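Local atomic coordinates of hypothetical protein (PDB entry 2IL5), a protein that is of unknown function but belongs to the Activator of Hsp90 ATPase homolog 1-like family, whose Bet v 1-like fold suggests binding of a small hydrophobic ligand. Residues K20-W33 with E155-T169. Residues are numbered along the deposited sequence; the frame is centred on the assembly and turned at random.
Sequences KLYKFSPELVYEAW and ELMFDKMYHVIETST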
# COMPACT_ATOMS: atom_id res chain seq x y z
N LYS A 20 0.60 13.00 2.09
CA LYS A 20 -0.67 13.56 1.58
C LYS A 20 -1.41 14.36 2.64
O LYS A 20 -1.47 13.95 3.80
CB LYS A 20 -1.59 12.46 1.08
CG LYS A 20 -1.06 11.69 -0.12
CD LYS A 20 -1.02 12.59 -1.31
CE LYS A 20 -0.38 11.90 -2.48
NZ LYS A 20 -0.47 12.79 -3.68
N LEU A 21 -1.98 15.50 2.23
CA LEU A 21 -2.86 16.34 3.08
C LEU A 21 -4.32 16.27 2.57
O LEU A 21 -4.61 16.61 1.43
CB LEU A 21 -2.39 17.80 3.09
CG LEU A 21 -0.99 18.12 3.66
CD1 LEU A 21 -0.65 19.60 3.44
CD2 LEU A 21 -0.86 17.80 5.13
N TYR A 22 -5.22 15.79 3.42
CA TYR A 22 -6.63 15.67 3.08
C TYR A 22 -7.44 16.51 4.02
O TYR A 22 -7.00 16.79 5.14
CB TYR A 22 -7.10 14.22 3.19
CG TYR A 22 -6.34 13.28 2.30
CD1 TYR A 22 -5.55 12.25 2.84
CD2 TYR A 22 -6.37 13.45 0.91
CE1 TYR A 22 -4.84 11.39 2.01
CE2 TYR A 22 -5.67 12.61 0.08
CZ TYR A 22 -4.90 11.58 0.63
OH TYR A 22 -4.23 10.75 -0.23
N LYS A 23 -8.63 16.90 3.56
CA LYS A 23 -9.63 17.56 4.38
C LYS A 23 -10.37 16.58 5.30
O LYS A 23 -10.96 16.98 6.30
CB LYS A 23 -10.65 18.27 3.48
CG LYS A 23 -11.44 17.28 2.60
CD LYS A 23 -12.44 17.95 1.70
CE LYS A 23 -12.97 16.93 0.71
NZ LYS A 23 -13.41 17.57 -0.56
N PHE A 24 -10.38 15.30 4.94
CA PHE A 24 -11.03 14.26 5.74
C PHE A 24 -10.42 14.12 7.13
O PHE A 24 -9.24 14.36 7.27
CB PHE A 24 -10.89 12.92 5.04
CG PHE A 24 -11.35 12.93 3.64
CD1 PHE A 24 -12.66 13.27 3.33
CD2 PHE A 24 -10.48 12.60 2.61
CE1 PHE A 24 -13.10 13.28 1.99
CE2 PHE A 24 -10.90 12.61 1.29
CZ PHE A 24 -12.21 12.94 0.98
N SER A 25 -11.23 13.73 8.12
CA SER A 25 -10.76 13.37 9.47
C SER A 25 -9.80 12.13 9.46
O SER A 25 -9.93 11.26 8.58
CB SER A 25 -11.94 13.11 10.41
OG SER A 25 -12.57 11.87 10.12
N PRO A 26 -8.83 12.07 10.41
CA PRO A 26 -7.92 10.91 10.51
C PRO A 26 -8.68 9.60 10.55
O PRO A 26 -8.30 8.65 9.90
CB PRO A 26 -7.18 11.14 11.83
CG PRO A 26 -7.11 12.61 11.93
CD PRO A 26 -8.47 13.10 11.40
N GLU A 27 -9.74 9.59 11.33
CA GLU A 27 -10.70 8.50 11.35
C GLU A 27 -11.23 8.03 9.99
O GLU A 27 -11.41 6.83 9.79
CB GLU A 27 -11.89 8.89 12.21
CG GLU A 27 -13.17 8.17 11.80
CD GLU A 27 -14.25 8.26 12.82
OE1 GLU A 27 -14.61 9.38 13.22
OE2 GLU A 27 -14.76 7.18 13.20
N LEU A 28 -11.56 8.98 9.11
CA LEU A 28 -12.05 8.63 7.76
C LEU A 28 -10.94 8.05 6.88
O LEU A 28 -11.18 7.08 6.16
CB LEU A 28 -12.76 9.80 7.07
CG LEU A 28 -14.19 10.11 7.55
CD1 LEU A 28 -14.72 11.28 6.77
CD2 LEU A 28 -15.17 8.92 7.45
N VAL A 29 -9.75 8.64 6.95
CA VAL A 29 -8.59 8.09 6.24
C VAL A 29 -8.13 6.74 6.81
O VAL A 29 -7.81 5.82 6.04
CB VAL A 29 -7.42 9.09 6.17
CG1 VAL A 29 -6.30 8.51 5.31
CG2 VAL A 29 -7.93 10.41 5.56
N TYR A 30 -8.11 6.61 8.13
CA TYR A 30 -7.68 5.37 8.80
C TYR A 30 -8.63 4.24 8.42
O TYR A 30 -8.19 3.15 8.14
CB TYR A 30 -7.61 5.56 10.32
CG TYR A 30 -7.23 4.31 11.12
CD1 TYR A 30 -8.22 3.48 11.70
CD2 TYR A 30 -5.88 3.97 11.32
CE1 TYR A 30 -7.88 2.34 12.42
CE2 TYR A 30 -5.52 2.83 12.03
CZ TYR A 30 -6.51 2.02 12.59
OH TYR A 30 -6.14 0.89 13.33
N GLU A 31 -9.92 4.52 8.44
CA GLU A 31 -10.93 3.57 8.00
C GLU A 31 -10.68 2.99 6.60
O GLU A 31 -10.87 1.78 6.38
CB GLU A 31 -12.32 4.23 8.06
CG GLU A 31 -13.50 3.25 7.91
CD GLU A 31 -14.89 3.92 8.07
OE1 GLU A 31 -15.23 4.89 7.35
OE2 GLU A 31 -15.67 3.45 8.93
N ALA A 32 -10.25 3.83 5.65
CA ALA A 32 -9.94 3.40 4.27
C ALA A 32 -8.97 2.22 4.21
O ALA A 32 -9.07 1.38 3.31
CB ALA A 32 -9.40 4.57 3.45
N TRP A 33 -8.07 2.17 5.22
CA TRP A 33 -6.95 1.25 5.32
C TRP A 33 -7.31 -0.01 6.06
O TRP A 33 -6.54 -0.97 6.04
CB TRP A 33 -5.73 1.89 6.04
CG TRP A 33 -4.91 2.84 5.15
CD1 TRP A 33 -5.16 4.19 4.90
CD2 TRP A 33 -3.71 2.53 4.43
NE1 TRP A 33 -4.18 4.71 4.07
CE2 TRP A 33 -3.29 3.71 3.76
CE3 TRP A 33 -2.94 1.36 4.27
CZ2 TRP A 33 -2.12 3.75 2.95
CZ3 TRP A 33 -1.78 1.40 3.44
CH2 TRP A 33 -1.39 2.58 2.80
N GLU A 155 0.72 6.63 -5.70
CA GLU A 155 -0.03 7.85 -6.04
C GLU A 155 -1.37 7.54 -6.65
O GLU A 155 -2.37 8.16 -6.26
CB GLU A 155 0.72 8.74 -7.04
CG GLU A 155 1.99 9.42 -6.56
CD GLU A 155 1.81 10.34 -5.36
OE1 GLU A 155 0.69 10.82 -5.13
OE2 GLU A 155 2.81 10.62 -4.66
N LEU A 156 -1.40 6.61 -7.62
CA LEU A 156 -2.66 6.26 -8.31
C LEU A 156 -3.62 5.62 -7.34
O LEU A 156 -4.83 5.85 -7.42
CB LEU A 156 -2.45 5.28 -9.47
CG LEU A 156 -2.07 5.68 -10.87
CD1 LEU A 156 -1.75 4.41 -11.66
CD2 LEU A 156 -3.15 6.48 -11.53
N MSE A 157 -3.08 4.81 -6.42
CA MSE A 157 -3.85 4.18 -5.34
C MSE A 157 -4.46 5.15 -4.33
O MSE A 157 -5.58 4.94 -3.87
CB MSE A 157 -2.97 3.23 -4.55
CG MSE A 157 -3.16 1.80 -4.90
SE MSE A 157 -2.04 0.75 -3.70
CE MSE A 157 -0.67 0.43 -4.99
N PHE A 158 -3.68 6.15 -3.92
CA PHE A 158 -4.13 7.08 -2.90
C PHE A 158 -5.15 8.02 -3.50
O PHE A 158 -6.03 8.52 -2.80
CB PHE A 158 -2.98 7.88 -2.33
CG PHE A 158 -1.94 7.06 -1.66
CD1 PHE A 158 -2.27 5.85 -1.04
CD2 PHE A 158 -0.63 7.49 -1.61
CE1 PHE A 158 -1.30 5.09 -0.40
CE2 PHE A 158 0.31 6.74 -0.96
CZ PHE A 158 -0.03 5.53 -0.36
N ASP A 159 -5.04 8.30 -4.79
CA ASP A 159 -6.03 9.20 -5.31
C ASP A 159 -7.37 8.48 -5.63
O ASP A 159 -8.45 9.04 -5.47
CB ASP A 159 -5.47 10.32 -6.24
CG ASP A 159 -5.00 9.85 -7.59
OD1 ASP A 159 -5.63 8.98 -8.23
OD2 ASP A 159 -4.01 10.45 -8.07
N LYS A 160 -7.26 7.19 -5.93
CA LYS A 160 -8.41 6.30 -5.84
C LYS A 160 -9.00 6.18 -4.42
O LYS A 160 -10.20 6.29 -4.24
CB LYS A 160 -8.01 4.94 -6.36
CG LYS A 160 -9.13 3.98 -6.47
CD LYS A 160 -9.16 3.39 -7.86
CE LYS A 160 -8.18 2.25 -8.09
NZ LYS A 160 -8.47 1.84 -9.53
N MSE A 161 -8.17 5.92 -3.43
CA MSE A 161 -8.59 5.97 -2.05
C MSE A 161 -9.31 7.30 -1.70
O MSE A 161 -10.29 7.30 -0.96
CB MSE A 161 -7.39 5.75 -1.10
CG MSE A 161 -7.76 5.70 0.41
SE MSE A 161 -6.20 6.16 1.49
CE MSE A 161 -6.11 8.08 1.24
N TYR A 162 -8.81 8.42 -2.22
CA TYR A 162 -9.41 9.71 -1.96
C TYR A 162 -10.90 9.82 -2.41
O TYR A 162 -11.73 10.33 -1.65
CB TYR A 162 -8.55 10.84 -2.57
CG TYR A 162 -9.20 12.21 -2.44
CD1 TYR A 162 -8.90 13.06 -1.38
CD2 TYR A 162 -10.16 12.65 -3.38
CE1 TYR A 162 -9.51 14.32 -1.25
CE2 TYR A 162 -10.77 13.89 -3.25
CZ TYR A 162 -10.44 14.72 -2.19
OH TYR A 162 -11.06 15.95 -2.07
N HIS A 163 -11.22 9.35 -3.62
CA HIS A 163 -12.58 9.34 -4.14
C HIS A 163 -13.48 8.34 -3.44
O HIS A 163 -14.64 8.61 -3.24
CB HIS A 163 -12.60 9.10 -5.64
CG HIS A 163 -11.95 10.20 -6.41
ND1 HIS A 163 -12.63 11.34 -6.81
CD2 HIS A 163 -10.68 10.35 -6.86
CE1 HIS A 163 -11.81 12.13 -7.48
NE2 HIS A 163 -10.61 11.55 -7.52
N VAL A 164 -12.94 7.19 -3.03
CA VAL A 164 -13.71 6.23 -2.24
C VAL A 164 -14.13 6.90 -0.93
O VAL A 164 -15.25 6.70 -0.47
CB VAL A 164 -12.89 4.96 -1.94
CG1 VAL A 164 -13.55 4.11 -0.81
CG2 VAL A 164 -12.66 4.13 -3.22
N ILE A 165 -13.24 7.69 -0.33
CA ILE A 165 -13.60 8.42 0.89
C ILE A 165 -14.61 9.56 0.61
O ILE A 165 -15.62 9.68 1.30
CB ILE A 165 -12.35 8.94 1.67
CG1 ILE A 165 -11.40 7.81 2.03
CG2 ILE A 165 -12.79 9.64 2.98
CD1 ILE A 165 -9.99 8.28 2.39
N GLU A 166 -14.33 10.35 -0.42
CA GLU A 166 -15.19 11.44 -0.87
C GLU A 166 -16.65 10.99 -1.13
O GLU A 166 -17.58 11.71 -0.79
CB GLU A 166 -14.59 12.05 -2.14
CG GLU A 166 -15.43 13.16 -2.78
CD GLU A 166 -14.95 14.55 -2.40
OE1 GLU A 166 -15.62 15.20 -1.55
OE2 GLU A 166 -13.89 14.97 -2.95
N THR A 167 -16.82 9.80 -1.71
CA THR A 167 -18.14 9.27 -2.08
C THR A 167 -18.79 8.42 -0.97
O THR A 167 -19.74 7.67 -1.21
CB THR A 167 -18.07 8.44 -3.39
OG1 THR A 167 -16.96 8.90 -4.23
CG2 THR A 167 -19.41 8.56 -4.17
N SER A 168 -18.26 8.51 0.24
CA SER A 168 -19.02 8.05 1.40
C SER A 168 -19.50 9.29 2.17
O SER A 168 -20.25 9.19 3.13
CB SER A 168 -18.17 7.14 2.27
OG SER A 168 -16.98 7.78 2.67
N THR A 169 -19.05 10.45 1.68
CA THR A 169 -19.20 11.76 2.32
C THR A 169 -20.31 12.55 1.60
O THR A 169 -20.85 13.55 2.12
CB THR A 169 -17.80 12.49 2.33
OG1 THR A 169 -17.41 12.82 3.67
CG2 THR A 169 -17.73 13.73 1.41
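The last turns of the long C-terminal helix 136-166 pack here on the edge strand 12-22 and on the short helix 26-32 that follows it. Phe24 and Ile165 lie at the middle: methyl CG2 of Ile165 stands over the centre of the Phe24 ring, a CH-pi contact 3.5 Å from the centroid and only 7° off the ring normal. Tyr162 CD1 meets the same ring at its edge, 3.4 Å from Phe24 CE2, and Phe24 CZ in turn lies over a face of the tyrosine. Tyr22 completes the aromatic cluster, its CD2 at the edge of the Tyr162 ring.

Farther inward, Met161 (selenomethionine) leaves the helix with CG anti to the backbone N (chi1 -176°), which sets CG 3.6 Å from Ala32 CB; a bend at chi3 then turns methyl CE back toward Tyr22 CE1. Met161 SE lies 3.6 Å from Trp33 NE1, oblique to the ring, a Met-aromatic contact. This indole NE1 is buried without a hydrogen-bonding partner. Phe158 CE1 packs against Trp33 CZ2, and both rings continue into the sheet side of the core, where Phe122 meets Phe158 edge-to-face and Phe110 does the same to Trp33.

Charged groups border the apolar patch. Lys20 NZ forms a salt bridge with the syn lone pair of Glu155 OE1 at 2.7 Å, while Lys23 NZ reaches Tyr162 OH and Glu166 OE1 through weak, longer bonds. Within the short helix itself, Ser25 OG accepts from Leu28 N and so N-caps 26-32.

The axes of helix segments 26-32 and 155-166 come within 10.2 Å and cross at 118°. A long C-terminal helix laid across a curved antiparallel sheet, its end resting on short helices that follow the first strand, is the helix-grip arrangement of Bet v 1-like proteins.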